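Local structure of beta-mannosidase GH2 (Hypocrea lixii, 4UOJ) at the glycan on Asn86. The protein hydrolyses beta-mannosidic linkages as a family 2 glycoside hydrolase, probably releasing mannose from the non-reducing ends of its substrates. Residues are numbered along the deposited sequence; one frame, centred on the assembly and turned at random.

The glycan on Asn86. Residues 43, 86, 115-117, 122-127, 129, 155-157, 162, 166. With NAG (2-acetamido-2-deoxy-beta-D-glucopyranose), chain B; NAG (2-acetamido-2-deoxy-beta-D-glucopyranose), chain C; MAN (alpha-D-mannopyranose), chain D; MAN (alpha-D-mannopyranose), chain E; MAN (alpha-D-mannopyranose), chain F; MAN (alpha-D-mannopyranose), chain G; MAN (alpha-D-mannopyranose), chain H; MAN (alpha-D-mannopyranose), chain I.
An N-glycosylation sequon, Asn86-Trp-Thr, carries a branched high-mannose-type glycan that lies along the galactose-binding-like domain, across strands 116-120, 123-126 and 152-156 and helix 159-168. The amide nitrogen ND2 of Asn86 is bonded covalently to C1 of NAG (chain B), and its remaining N-H points, in the amide plane, at OD1 of Asn155, 2.8 Å from ND2. Asn155 suits this place because an amide both accepts and donates: with CG anti to the backbone N (chi1 172°), its ND2 gives an in-plane bond to the acetamide oxygen O7, 2.9 Å away and 162° at the hydrogen. An alanine here would probably leave the glycosylated amide and the acetamide less firmly oriented, since both side-chain bonds would be lost. At the far end of NAG (chain B) from its acetamide, the primary hydroxyl O6 donates to the Asn155 backbone O and is held by Thr117 through OG1 at 2.7 Å and the backbone N at 3.1 Å. Beta-branched Thr127 offers methyl CG2, 3.8 Å from C3 of NAG (chain C), while OG1 holds a water shared with O6 of MAN (chain G). Ile124 spans the core and the O3-linked arm, CD1 3.6 Å from C6 of NAG (chain C) and CG2 beside MAN (chain H); its backbone N donates almost straight to O4 of MAN (chain I) at 3.3 Å. On the O6-linked arm, Asp129, its CG in the crowded position between backbone N and carbonyl carbon (chi1 61°), brings a strong acceptor to a hydroxyl: the anti lone pair of OD2 takes O4 of MAN (chain G) at 2.7 Å. That O4 also lies in plane at the edge of the Tyr115 ring. Ile162 CG2 lies over one face of this ring, toward its rim; branched aliphatic Ile162 and Ile166, on one helix, bear on carbons of MAN (chain F) and MAN (chain G). The glycan thus shields this surface and may stabilise this glycoprotein by tying strands and helix together.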
loop_
_atom_site.group_PDB
_atom_site.type_symbol
_atom_site.label_atom_id
_atom_site.label_comp_id
_atom_site.label_asym_id
_atom_site.label_seq_id
_atom_site.Cartn_x
_atom_site.Cartn_y
_atom_site.Cartn_z
ATOM N N GLU A 43 25.106 -22.452 8.939
ATOM C CA GLU A 43 25.902 -23.238 8.022
ATOM C C GLU A 43 27.070 -23.954 8.669
ATOM O O GLU A 43 27.403 -25.041 8.281
ATOM C CB GLU A 43 26.426 -22.382 6.888
ATOM C CG GLU A 43 26.242 -23.030 5.544
ATOM C CD GLU A 43 27.042 -22.366 4.463
ATOM O OE1 GLU A 43 26.664 -21.289 4.010
ATOM O OE2 GLU A 43 28.038 -22.931 4.036
ATOM N N ASN A 86 23.726 -20.259 5.019
ATOM C CA ASN A 86 22.543 -21.100 5.096
ATOM C C ASN A 86 22.011 -21.183 6.542
ATOM O O ASN A 86 22.766 -21.106 7.465
ATOM C CB ASN A 86 22.830 -22.519 4.552
ATOM C CG ASN A 86 22.960 -22.601 3.032
ATOM O OD1 ASN A 86 23.685 -21.861 2.408
ATOM N ND2 ASN A 86 22.271 -23.565 2.450
ATOM N N TYR A 115 15.121 -20.078 -1.502
ATOM C CA TYR A 115 15.794 -21.293 -1.968
ATOM C C TYR A 115 15.935 -22.211 -0.780
ATOM O O TYR A 115 16.613 -21.872 0.185
ATOM C CB TYR A 115 17.176 -21.000 -2.559
ATOM C CG TYR A 115 17.208 -20.118 -3.779
ATOM C CD1 TYR A 115 16.810 -20.592 -5.018
ATOM C CD2 TYR A 115 17.697 -18.830 -3.712
ATOM C CE1 TYR A 115 16.862 -19.790 -6.154
ATOM C CE2 TYR A 115 17.754 -18.018 -4.840
ATOM C CZ TYR A 115 17.338 -18.501 -6.068
ATOM O OH TYR A 115 17.400 -17.700 -7.200
ATOM N N ALA A 116 15.267 -23.363 -0.842
ATOM C CA ALA A 116 15.310 -24.340 0.242
ATOM C C ALA A 116 15.520 -25.776 -0.238
ATOM O O ALA A 116 15.269 -26.077 -1.397
ATOM C CB ALA A 116 14.051 -24.237 1.078
ATOM N N THR A 117 16.006 -26.635 0.671
ATOM C CA THR A 117 16.147 -28.073 0.473
ATOM C C THR A 117 15.288 -28.729 1.553
ATOM O O THR A 117 15.614 -28.644 2.723
ATOM C CB THR A 117 17.627 -28.501 0.523
ATOM O OG1 THR A 117 18.345 -27.810 -0.494
ATOM C CG2 THR A 117 17.809 -29.995 0.326
ATOM N N ASP A 122 15.598 -37.750 6.286
ATOM C CA ASP A 122 16.913 -37.642 5.611
ATOM C C ASP A 122 16.886 -37.798 4.055
ATOM O O ASP A 122 17.933 -37.963 3.420
ATOM C CB ASP A 122 17.965 -38.563 6.290
ATOM C CG ASP A 122 19.338 -37.915 6.509
ATOM O OD1 ASP A 122 19.688 -36.952 5.774
ATOM O OD2 ASP A 122 20.078 -38.398 7.398
ATOM N N HIS A 123 15.689 -37.695 3.456
ATOM C CA HIS A 123 15.486 -37.817 2.020
ATOM C C HIS A 123 15.096 -36.472 1.435
ATOM O O HIS A 123 14.122 -35.883 1.888
ATOM C CB HIS A 123 14.353 -38.811 1.731
ATOM C CG HIS A 123 14.722 -40.247 1.906
ATOM N ND1 HIS A 123 15.084 -40.764 3.135
ATOM C CD2 HIS A 123 14.729 -41.260 1.007
ATOM C CE1 HIS A 123 15.330 -42.050 2.957
ATOM N NE2 HIS A 123 15.125 -42.387 1.684
ATOM N N ILE A 124 15.800 -35.990 0.426
ATOM C CA ILE A 124 15.387 -34.768 -0.209
ATOM C C ILE A 124 14.151 -35.018 -1.024
ATOM O O ILE A 124 14.180 -35.809 -1.916
ATOM C CB ILE A 124 16.449 -34.257 -1.159
ATOM C CG1 ILE A 124 17.725 -34.010 -0.398
ATOM C CG2 ILE A 124 15.970 -32.998 -1.868
ATOM C CD1 ILE A 124 18.729 -33.169 -1.133
ATOM N N VAL A 125 13.070 -34.319 -0.719
ATOM C CA VAL A 125 11.833 -34.481 -1.450
ATOM C C VAL A 125 11.441 -33.261 -2.252
ATOM O O VAL A 125 10.590 -33.365 -3.111
ATOM C CB VAL A 125 10.678 -34.897 -0.545
ATOM C CG1 VAL A 125 11.055 -36.142 0.221
ATOM C CG2 VAL A 125 10.285 -33.778 0.400
ATOM N N GLY A 126 12.049 -32.118 -1.966
ATOM C CA GLY A 126 11.786 -30.913 -2.718
ATOM C C GLY A 126 12.884 -29.895 -2.676
ATOM O O GLY A 126 13.607 -29.818 -1.727
ATOM N N THR A 127 12.984 -29.093 -3.715
ATOM C CA THR A 127 13.898 -27.947 -3.732
ATOM C C THR A 127 13.194 -26.629 -4.171
ATOM O O THR A 127 13.413 -26.140 -5.272
ATOM C CB THR A 127 15.177 -28.229 -4.521
ATOM O OG1 THR A 127 14.839 -28.570 -5.859
ATOM C CG2 THR A 127 16.033 -29.315 -3.850
ATOM N N ASP A 129 12.109 -22.747 -4.876
ATOM C CA ASP A 129 12.826 -21.526 -5.265
ATOM C C ASP A 129 11.890 -20.310 -5.558
ATOM O O ASP A 129 12.168 -19.502 -6.459
ATOM C CB ASP A 129 13.723 -21.825 -6.470
ATOM C CG ASP A 129 12.965 -22.299 -7.706
ATOM O OD1 ASP A 129 11.775 -22.675 -7.567
ATOM O OD2 ASP A 129 13.581 -22.310 -8.802
ATOM N N ASN A 155 16.543 -26.518 4.709
ATOM C CA ASN A 155 17.799 -25.807 4.683
ATOM C C ASN A 155 17.714 -24.680 3.683
ATOM O O ASN A 155 17.601 -24.891 2.494
ATOM C CB ASN A 155 18.930 -26.792 4.359
ATOM C CG ASN A 155 20.273 -26.134 4.109
ATOM O OD1 ASN A 155 20.411 -24.944 4.055
ATOM N ND2 ASN A 155 21.270 -26.950 3.924
ATOM N N PHE A 156 17.801 -23.471 4.206
ATOM C CA PHE A 156 17.555 -22.292 3.450
ATOM C C PHE A 156 18.891 -21.762 3.053
ATOM O O PHE A 156 19.769 -21.563 3.856
ATOM C CB PHE A 156 16.785 -21.263 4.272
ATOM C CG PHE A 156 15.357 -21.619 4.502
ATOM C CD1 PHE A 156 14.391 -21.261 3.586
ATOM C CD2 PHE A 156 14.977 -22.309 5.627
ATOM C CE1 PHE A 156 13.084 -21.593 3.791
ATOM C CE2 PHE A 156 13.674 -22.647 5.838
ATOM C CZ PHE A 156 12.724 -22.297 4.917
ATOM N N GLY A 157 19.030 -21.531 1.777
ATOM C CA GLY A 157 20.273 -21.008 1.258
ATOM C C GLY A 157 20.485 -19.527 1.490
ATOM O O GLY A 157 19.559 -18.790 1.833
ATOM N N ILE A 162 23.571 -17.546 -3.924
ATOM C CA ILE A 162 22.931 -18.247 -4.985
ATOM C C ILE A 162 22.689 -17.385 -6.187
ATOM O O ILE A 162 22.899 -17.821 -7.290
ATOM C CB ILE A 162 21.656 -18.915 -4.507
ATOM C CG1 ILE A 162 22.018 -20.070 -3.608
ATOM C CG2 ILE A 162 20.844 -19.459 -5.645
ATOM C CD1 ILE A 162 20.894 -20.567 -2.754
ATOM N N ILE A 166 24.317 -17.643 -10.029
ATOM C CA ILE A 166 23.457 -17.634 -11.200
ATOM C C ILE A 166 23.967 -16.581 -12.205
ATOM O O ILE A 166 24.204 -16.920 -13.362
ATOM C CB ILE A 166 21.942 -17.468 -10.866
ATOM C CG1 ILE A 166 21.411 -18.709 -10.128
ATOM C CG2 ILE A 166 21.114 -17.230 -12.147
ATOM C CD1 ILE A 166 20.096 -18.513 -9.393
HETATM C C1 NAG B . 22.399 -24.064 1.210
HETATM C C2 NAG B . 23.075 -25.442 1.018
HETATM C C3 NAG B . 22.991 -25.901 -0.428
HETATM C C4 NAG B . 21.546 -25.801 -0.938
HETATM C C5 NAG B . 20.911 -24.441 -0.592
HETATM C C6 NAG B . 19.425 -24.323 -0.920
HETATM C C7 NAG B . 24.881 -25.888 2.637
HETATM C C8 NAG B . 26.340 -25.700 2.941
HETATM N N2 NAG B . 24.464 -25.396 1.452
HETATM O O3 NAG B . 23.421 -27.255 -0.475
HETATM O O4 NAG B . 21.589 -25.967 -2.333
HETATM O O5 NAG B . 21.039 -24.170 0.804
HETATM O O6 NAG B . 18.590 -25.138 -0.103
HETATM O O7 NAG B . 24.122 -26.458 3.419
HETATM C C1 NAG C . 20.613 -26.922 -2.699
HETATM C C2 NAG C . 20.347 -26.780 -4.186
HETATM C C3 NAG C . 19.444 -27.920 -4.640
HETATM C C4 NAG C . 20.008 -29.256 -4.210
HETATM C C5 NAG C . 20.266 -29.252 -2.724
HETATM C C6 NAG C . 20.900 -30.554 -2.291
HETATM C C7 NAG C . 20.362 -24.544 -5.017
HETATM C C8 NAG C . 19.548 -23.343 -5.313
HETATM N N2 NAG C . 19.706 -25.539 -4.485
HETATM O O3 NAG C . 19.303 -27.900 -6.044
HETATM O O4 NAG C . 19.006 -30.209 -4.395
HETATM O O5 NAG C . 21.177 -28.200 -2.495
HETATM O O6 NAG C . 22.205 -30.443 -2.806
HETATM O O7 NAG C . 21.539 -24.570 -5.259
HETATM C C1 MAN D . 19.156 -30.770 -5.692
HETATM C C2 MAN D . 18.237 -31.995 -5.677
HETATM C C3 MAN D . 18.938 -33.242 -6.229
HETATM C C4 MAN D . 19.693 -32.876 -7.497
HETATM C C5 MAN D . 20.774 -31.847 -7.197
HETATM C C6 MAN D . 20.985 -30.886 -8.345
HETATM O O2 MAN D . 17.043 -31.678 -6.399
HETATM O O3 MAN D . 18.049 -34.312 -6.549
HETATM O O4 MAN D . 20.290 -34.039 -8.029
HETATM O O5 MAN D . 20.515 -31.113 -5.985
HETATM O O6 MAN D . 22.319 -30.525 -8.344
HETATM C C1 MAN E . 22.472 -29.726 -9.472
HETATM C C2 MAN E . 23.968 -29.411 -9.602
HETATM C C3 MAN E . 24.446 -28.509 -8.449
HETATM C C4 MAN E . 23.565 -27.241 -8.335
HETATM C C5 MAN E . 22.050 -27.584 -8.350
HETATM C C6 MAN E . 21.152 -26.371 -8.538
HETATM O O2 MAN E . 24.175 -28.792 -10.856
HETATM O O3 MAN E . 25.838 -28.201 -8.561
HETATM O O4 MAN E . 23.907 -26.486 -7.176
HETATM O O5 MAN E . 21.718 -28.490 -9.434
HETATM O O6 MAN E . 21.496 -25.721 -9.715
HETATM C C1 MAN F . 20.775 -24.539 -9.679
HETATM C C2 MAN F . 20.810 -23.945 -11.101
HETATM C C3 MAN F . 22.233 -23.479 -11.436
HETATM C C4 MAN F . 22.752 -22.514 -10.372
HETATM C C5 MAN F . 22.593 -23.075 -8.947
HETATM C C6 MAN F . 22.866 -22.035 -7.865
HETATM O O2 MAN F . 19.890 -22.855 -11.180
HETATM O O3 MAN F . 22.253 -22.877 -12.712
HETATM O O4 MAN F . 24.120 -22.248 -10.614
HETATM O O5 MAN F . 21.262 -23.585 -8.709
HETATM O O6 MAN F . 23.221 -22.647 -6.630
HETATM C C1 MAN G . 18.752 -23.091 -12.012
HETATM C C2 MAN G . 18.166 -21.731 -12.390
HETATM C C3 MAN G . 17.526 -21.084 -11.161
HETATM C C4 MAN G . 16.508 -22.024 -10.488
HETATM C C5 MAN G . 17.107 -23.412 -10.226
HETATM C C6 MAN G . 16.056 -24.430 -9.803
HETATM O O2 MAN G . 17.182 -21.901 -13.416
HETATM O O3 MAN G . 16.880 -19.893 -11.577
HETATM O O4 MAN G . 16.055 -21.471 -9.260
HETATM O O5 MAN G . 17.729 -23.922 -11.409
HETATM O O6 MAN G . 16.655 -25.648 -9.370
HETATM C C1 MAN H . 17.461 -35.013 -5.460
HETATM C C2 MAN H . 17.200 -36.457 -5.882
HETATM C C3 MAN H . 16.012 -36.537 -6.841
HETATM C C4 MAN H . 14.764 -35.848 -6.265
HETATM C C5 MAN H . 15.113 -34.411 -5.838
HETATM C C6 MAN H . 13.976 -33.711 -5.102
HETATM O O2 MAN H . 16.863 -37.191 -4.711
HETATM O O3 MAN H . 15.694 -37.894 -7.103
HETATM O O4 MAN H . 13.696 -35.854 -7.220
HETATM O O5 MAN H . 16.257 -34.393 -4.979
HETATM O O6 MAN H . 14.251 -32.319 -5.102
HETATM C C1 MAN I . 17.741 -38.263 -4.402
HETATM C C2 MAN I . 17.041 -39.146 -3.351
HETATM C C3 MAN I . 17.110 -38.532 -1.956
HETATM C C4 MAN I . 18.544 -38.141 -1.608
HETATM C C5 MAN I . 19.116 -37.208 -2.685
HETATM C C6 MAN I . 20.569 -36.790 -2.442
HETATM O O2 MAN I . 17.602 -40.463 -3.365
HETATM O O3 MAN I . 16.584 -39.458 -1.018
HETATM O O4 MAN I . 18.575 -37.508 -0.340
HETATM O O5 MAN I . 19.035 -37.825 -3.974
HETATM O O6 MAN I . 20.980 -35.752 -3.330
HETATM O O HOH W 1 16.928 -24.992 -3.475
HETATM O O HOH W 2 14.415 -27.278 -8.358
#